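Local atomic coordinates of glutamate--LysW ligase ArgX (Sulfolobus tokodaii, PDB entry 3VPB), a protein that catalyses, probably, the ATP-dependent joining of glutamate to the C-terminal glutamate of the carrier protein LysW, a step in arginine biosynthesis. Residues 225-237 / 247-259. Numbering follows the deposited sequence.
With MG (magnesium ion), chain N; ZN (zinc ion), chain O; GLU (glutamic acid), chain M; ADP (adenosine-5'-diphosphate), chain L.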
loop_
_atom_site.group_PDB
_atom_site.type_symbol
_atom_site.label_atom_id
_atom_site.label_comp_id
_atom_site.label_asym_id
_atom_site.label_seq_id
_atom_site.Cartn_x
_atom_site.Cartn_y
_atom_site.Cartn_z
ATOM N N ALA B 225 11.313 -7.000 33.295
ATOM C CA ALA B 225 11.046 -6.711 31.870
ATOM C C ALA B 225 11.096 -5.207 31.559
ATOM O O ALA B 225 11.779 -4.752 30.621
ATOM C CB ALA B 225 9.703 -7.315 31.463
ATOM N N VAL B 226 10.406 -4.433 32.387
ATOM C CA VAL B 226 10.404 -2.974 32.262
ATOM C C VAL B 226 11.773 -2.334 32.506
ATOM O O VAL B 226 12.098 -1.305 31.898
ATOM C CB VAL B 226 9.360 -2.344 33.203
ATOM C CG1 VAL B 226 9.351 -0.842 33.040
ATOM C CG2 VAL B 226 7.974 -2.915 32.892
ATOM N N SER B 227 12.550 -2.907 33.422
ATOM C CA SER B 227 13.871 -2.384 33.709
ATOM C C SER B 227 14.815 -2.640 32.552
ATOM O O SER B 227 15.695 -1.824 32.285
ATOM C CB SER B 227 14.434 -2.995 34.984
ATOM O OG SER B 227 13.639 -2.625 36.097
ATOM N N ILE B 228 14.642 -3.769 31.871
ATOM C CA ILE B 228 15.472 -4.080 30.707
ATOM C C ILE B 228 15.266 -3.039 29.600
ATOM O O ILE B 228 16.228 -2.597 28.969
ATOM C CB ILE B 228 15.189 -5.513 30.183
ATOM C CG1 ILE B 228 15.813 -6.538 31.133
ATOM C CG2 ILE B 228 15.763 -5.731 28.772
ATOM C CD1 ILE B 228 15.145 -7.905 31.014
ATOM N N VAL B 229 14.013 -2.648 29.373
ATOM C CA VAL B 229 13.696 -1.754 28.255
ATOM C C VAL B 229 13.700 -0.277 28.654
ATOM O O VAL B 229 13.652 0.592 27.795
ATOM C CB VAL B 229 12.344 -2.113 27.564
ATOM C CG1 VAL B 229 12.333 -3.560 27.087
ATOM C CG2 VAL B 229 11.186 -1.836 28.493
ATOM N N HIS B 230 13.744 -0.011 29.959
ATOM C CA HIS B 230 13.795 1.346 30.521
ATOM C C HIS B 230 12.579 2.254 30.285
ATOM O O HIS B 230 12.724 3.468 30.187
ATOM C CB HIS B 230 15.103 2.053 30.137
ATOM C CG HIS B 230 16.321 1.388 30.696
ATOM N ND1 HIS B 230 17.210 0.683 29.915
ATOM C CD2 HIS B 230 16.784 1.302 31.965
ATOM C CE1 HIS B 230 18.172 0.195 30.676
ATOM N NE2 HIS B 230 17.944 0.564 31.923
ATOM N N GLY B 231 11.384 1.681 30.201
ATOM C CA GLY B 231 10.184 2.512 30.034
ATOM C C GLY B 231 9.773 3.223 31.317
ATOM O O GLY B 231 9.822 2.636 32.386
ATOM N N GLU B 232 9.383 4.485 31.212
ATOM C CA GLU B 232 8.845 5.235 32.346
ATOM C C GLU B 232 7.356 5.085 32.567
ATOM O O GLU B 232 6.875 5.225 33.691
ATOM C CB GLU B 232 9.184 6.730 32.228
ATOM C CG GLU B 232 10.393 7.098 33.061
ATOM C CD GLU B 232 10.630 8.588 33.103
ATOM O OE1 GLU B 232 10.821 9.183 32.024
ATOM O OE2 GLU B 232 10.639 9.142 34.222
ATOM N N PHE B 233 6.597 4.852 31.485
ATOM C CA PHE B 233 5.161 4.647 31.626
ATOM C C PHE B 233 4.773 3.673 30.529
ATOM O O PHE B 233 4.576 4.071 29.389
ATOM C CB PHE B 233 4.377 5.969 31.517
ATOM C CG PHE B 233 2.873 5.821 31.491
ATOM C CD1 PHE B 233 2.213 4.926 32.330
ATOM C CD2 PHE B 233 2.106 6.615 30.638
ATOM C CE1 PHE B 233 0.828 4.823 32.315
ATOM C CE2 PHE B 233 0.729 6.516 30.609
ATOM C CZ PHE B 233 0.072 5.624 31.439
ATOM N N VAL B 234 4.719 2.388 30.865
ATOM C CA VAL B 234 4.516 1.367 29.827
ATOM C C VAL B 234 3.535 0.297 30.277
ATOM O O VAL B 234 3.342 0.077 31.490
ATOM C CB VAL B 234 5.840 0.673 29.403
ATOM C CG1 VAL B 234 6.798 1.641 28.651
ATOM C CG2 VAL B 234 6.523 0.039 30.619
ATOM N N SER B 235 2.919 -0.374 29.311
ATOM C CA SER B 235 2.142 -1.558 29.644
ATOM C C SER B 235 2.897 -2.811 29.226
ATOM O O SER B 235 3.832 -2.774 28.396
ATOM C CB SER B 235 0.731 -1.510 29.023
ATOM O OG SER B 235 0.819 -1.544 27.623
ATOM N N ILE B 236 2.518 -3.924 29.850
ATOM C CA ILE B 236 3.154 -5.201 29.597
ATOM C C ILE B 236 2.047 -6.239 29.445
ATOM O O ILE B 236 1.077 -6.254 30.237
ATOM C CB ILE B 236 4.071 -5.640 30.769
ATOM C CG1 ILE B 236 4.987 -4.507 31.253
ATOM C CG2 ILE B 236 4.950 -6.831 30.350
ATOM C CD1 ILE B 236 4.347 -3.451 32.245
ATOM N N ASP B 237 2.191 -7.084 28.417
ATOM C CA ASP B 237 1.282 -8.191 28.177
ATOM C C ASP B 237 1.997 -9.472 28.596
ATOM O O ASP B 237 3.131 -9.746 28.162
ATOM C CB ASP B 237 0.916 -8.341 26.679
ATOM C CG ASP B 237 0.079 -7.198 26.119
ATOM O OD1 ASP B 237 0.055 -6.086 26.669
ATOM O OD2 ASP B 237 -0.587 -7.426 25.062
ATOM N N VAL B 247 5.054 -15.738 30.849
ATOM C CA VAL B 247 5.852 -15.513 29.648
ATOM C C VAL B 247 5.505 -14.104 29.183
ATOM O O VAL B 247 4.324 -13.782 29.023
ATOM C CB VAL B 247 5.482 -16.582 28.567
ATOM C CG1 VAL B 247 6.288 -16.390 27.331
ATOM C CG2 VAL B 247 5.745 -17.998 29.071
ATOM N N VAL B 248 6.515 -13.266 28.952
ATOM C CA VAL B 248 6.249 -11.901 28.477
ATOM C C VAL B 248 6.027 -11.919 26.972
ATOM O O VAL B 248 6.879 -12.403 26.204
ATOM C CB VAL B 248 7.384 -10.915 28.856
ATOM C CG1 VAL B 248 7.040 -9.499 28.369
ATOM C CG2 VAL B 248 7.583 -10.922 30.362
ATOM N N ASN B 249 4.867 -11.417 26.558
ATOM C CA ASN B 249 4.496 -11.371 25.165
ATOM C C ASN B 249 4.853 -10.054 24.472
ATOM O O ASN B 249 5.279 -10.058 23.315
ATOM C CB ASN B 249 3.000 -11.638 25.063
ATOM C CG ASN B 249 2.529 -11.822 23.647
ATOM O OD1 ASN B 249 3.247 -12.341 22.795
ATOM N ND2 ASN B 249 1.294 -11.410 23.393
ATOM N N GLU B 250 4.621 -8.923 25.133
ATOM C CA GLU B 250 5.015 -7.628 24.553
ATOM C C GLU B 250 4.990 -6.534 25.600
ATOM O O GLU B 250 4.484 -6.736 26.701
ATOM C CB GLU B 250 4.122 -7.224 23.386
ATOM C CG GLU B 250 2.674 -6.929 23.784
ATOM C CD GLU B 250 1.998 -5.983 22.811
ATOM O OE1 GLU B 250 0.745 -5.839 22.890
ATOM O OE2 GLU B 250 2.730 -5.353 21.998
ATOM N N LEU B 251 5.534 -5.381 25.232
ATOM C CA LEU B 251 5.385 -4.161 26.011
ATOM C C LEU B 251 4.837 -3.091 25.112
ATOM O O LEU B 251 4.988 -3.186 23.905
ATOM C CB LEU B 251 6.732 -3.709 26.603
ATOM C CG LEU B 251 7.199 -4.529 27.819
ATOM C CD1 LEU B 251 8.049 -5.717 27.385
ATOM C CD2 LEU B 251 7.938 -3.678 28.823
ATOM N N ASN B 252 4.175 -2.087 25.669
ATOM C CA ASN B 252 3.610 -1.030 24.838
ATOM C C ASN B 252 3.997 0.338 25.354
ATOM O O ASN B 252 3.931 0.587 26.565
ATOM C CB ASN B 252 2.092 -1.168 24.763
ATOM C CG ASN B 252 1.650 -2.544 24.223
ATOM O OD1 ASN B 252 1.591 -2.752 23.014
ATOM N ND2 ASN B 252 1.332 -3.472 25.128
ATOM N N ASP B 253 4.344 1.232 24.426
ATOM C CA ASP B 253 4.918 2.534 24.770
ATOM C C ASP B 253 3.949 3.710 24.910
ATOM O O ASP B 253 4.323 4.746 25.474
ATOM C CB ASP B 253 6.060 2.886 23.812
ATOM C CG ASP B 253 5.642 2.833 22.352
ATOM O OD1 ASP B 253 4.778 3.639 21.956
ATOM O OD2 ASP B 253 6.209 2.006 21.588
ATOM N N VAL B 254 2.727 3.570 24.400
ATOM C CA VAL B 254 1.666 4.576 24.599
ATOM C C VAL B 254 0.442 3.864 25.166
ATOM O O VAL B 254 -0.552 3.609 24.454
ATOM C CB VAL B 254 1.299 5.362 23.313
ATOM C CG1 VAL B 254 0.309 6.506 23.648
ATOM C CG2 VAL B 254 2.553 5.986 22.645
ATOM N N PRO B 255 0.504 3.530 26.451
ATOM C CA PRO B 255 -0.513 2.579 26.933
ATOM C C PRO B 255 -1.917 3.150 27.031
ATOM O O PRO B 255 -2.106 4.319 27.364
ATOM C CB PRO B 255 0.006 2.143 28.309
ATOM C CG PRO B 255 1.078 3.099 28.680
ATOM C CD PRO B 255 1.514 3.876 27.471
ATOM N N GLU B 256 -2.895 2.328 26.684
ATOM C CA GLU B 256 -4.280 2.674 26.952
ATOM C C GLU B 256 -4.590 2.055 28.315
ATOM O O GLU B 256 -3.849 1.170 28.778
ATOM C CB GLU B 256 -5.195 2.158 25.850
ATOM C CG GLU B 256 -5.148 2.973 24.524
ATOM C CD GLU B 256 -5.856 2.234 23.387
ATOM O OE1 GLU B 256 -6.449 2.899 22.512
ATOM O OE2 GLU B 256 -5.824 0.978 23.386
ATOM N N PHE B 257 -5.616 2.560 28.993
ATOM C CA PHE B 257 -5.884 2.127 30.368
ATOM C C PHE B 257 -7.334 2.182 30.801
ATOM O O PHE B 257 -7.601 2.097 32.001
ATOM C CB PHE B 257 -4.959 2.835 31.405
ATOM C CG PHE B 257 -4.864 4.336 31.248
ATOM C CD1 PHE B 257 -5.815 5.195 31.839
ATOM C CD2 PHE B 257 -3.783 4.904 30.542
ATOM C CE1 PHE B 257 -5.693 6.586 31.712
ATOM C CE2 PHE B 257 -3.679 6.287 30.362
ATOM C CZ PHE B 257 -4.625 7.136 30.967
ATOM N N LYS B 258 -8.282 2.256 29.857
ATOM C CA LYS B 258 -9.709 2.219 30.242
ATOM C C LYS B 258 -10.110 0.895 30.896
ATOM O O LYS B 258 -10.891 0.881 31.857
ATOM C CB LYS B 258 -10.631 2.487 29.052
ATOM C CG LYS B 258 -10.844 3.962 28.771
ATOM C CD LYS B 258 -12.012 4.149 27.808
ATOM C CE LYS B 258 -11.604 3.787 26.401
ATOM N NZ LYS B 258 -12.757 3.266 25.639
ATOM N N GLY B 259 -9.603 -0.204 30.352
ATOM C CA GLY B 259 -9.811 -1.538 30.919
ATOM C C GLY B 259 -9.135 -1.681 32.265
ATOM O O GLY B 259 -9.728 -2.216 33.220
HETATM MG MG MG N . -1.047 -6.881 23.119
HETATM ZN ZN ZN O . 0.663 -4.259 21.463
HETATM N N GLU M . -4.781 -1.646 24.002
HETATM C CA GLU M . -5.266 -2.441 25.163
HETATM C C GLU M . -6.265 -3.472 24.685
HETATM O O GLU M . -6.366 -4.534 25.328
HETATM C CB GLU M . -5.921 -1.530 26.215
HETATM C CG GLU M . -6.229 -2.234 27.525
HETATM C CD GLU M . -6.873 -1.319 28.567
HETATM O OE1 GLU M . -7.716 -0.466 28.189
HETATM O OE2 GLU M . -6.528 -1.484 29.770
HETATM O OXT GLU M . -6.994 -3.261 23.689
HETATM P PB ADP L . -0.861 -6.549 19.983
HETATM O O1B ADP L . 0.274 -5.601 20.093
HETATM O O2B ADP L . -1.818 -6.584 21.163
HETATM O O3B ADP L . -1.595 -6.536 18.673
HETATM P PA ADP L . -0.115 -9.159 21.024
HETATM O O1A ADP L . 1.149 -9.947 20.692
HETATM O O2A ADP L . -0.394 -8.597 22.399
HETATM O O3A ADP L . -0.158 -7.999 19.910
HETATM O "O5'" ADP L . -1.335 -10.115 20.602
HETATM C "C5'" ADP L . -2.710 -9.772 20.782
HETATM C "C4'" ADP L . -3.444 -10.925 21.439
HETATM O "O4'" ADP L . -3.213 -12.114 20.676
HETATM C "C3'" ADP L . -2.873 -11.211 22.831
HETATM O "O3'" ADP L . -3.564 -10.457 23.834
HETATM C "C2'" ADP L . -3.119 -12.693 22.992
HETATM O "O2'" ADP L . -4.473 -12.934 23.399
HETATM C "C1'" ADP L . -2.973 -13.198 21.581
HETATM N N9 ADP L . -1.607 -13.702 21.347
HETATM C C8 ADP L . -0.576 -13.061 20.738
HETATM N N7 ADP L . 0.478 -13.888 20.680
HETATM C C5 ADP L . 0.121 -15.058 21.245
HETATM C C6 ADP L . 0.770 -16.343 21.533
HETATM N N6 ADP L . 2.043 -16.550 21.148
HETATM N N1 ADP L . 0.025 -17.332 22.110
HETATM C C2 ADP L . -1.249 -17.151 22.478
HETATM N N3 ADP L . -1.888 -15.972 22.270
HETATM C C4 ADP L . -1.246 -14.928 21.678
HETATM O O HOH W 1 -0.623 -10.531 24.998
HETATM O O HOH W 2 -2.900 -7.766 23.682
HETATM O O HOH W 3 1.450 -2.847 20.122
#
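The metal-binding hairpin of the ATP-grasp fold brings Asp237, Glu250 and Asn252 together on one face of antiparallel strands 233-237 and 247-252. A classic beta bulge sets Asn249 and Glu250 opposite Asp237, whose N-H gives Glu250 O a nearly straight bond (2.9 Å, 176°). The side-by-side Asp237 and Glu250 carboxylates, planes 87° apart, bring Asp237 OD2 and Glu250 OE1 to 3.0 Å, probably tolerated because both bind the magnesium ion; Arg192 hydrogen-bonds OD2, and Arg178 forms a salt bridge with OD1. Glu250 OE1 also bridges to the zinc ion, here at the second magnesium site, which takes OE2 and Asn252 OD1. The amide suits Asn252 because its other end donates: ND2 reaches Ser235 OG at 3.2 Å, a hydroxyl that also bonds Glu56 of the LysW chain.

The opposite face is apolar: branched Leu251 suits it, CD2 reaching both Val229 CG2 (3.7 Å) of the preceding helix and Ile236 CG1. Beyond the strand, a flat ring suits Phe233, offering a face to Pro255 CG (CH-pi, 3.9 Å from CG to the ring centroid) and an edge to Phe257 CE2. A chi1 of 173°, CG opposite the backbone N, carries the ring there; a serine here would probably leave Pro255 and Phe257 without their aromatic partner. Asp237 and Glu250 hold cations that also bind the ADP phosphates; the metal ions would probably offset phosphate charge during ligation.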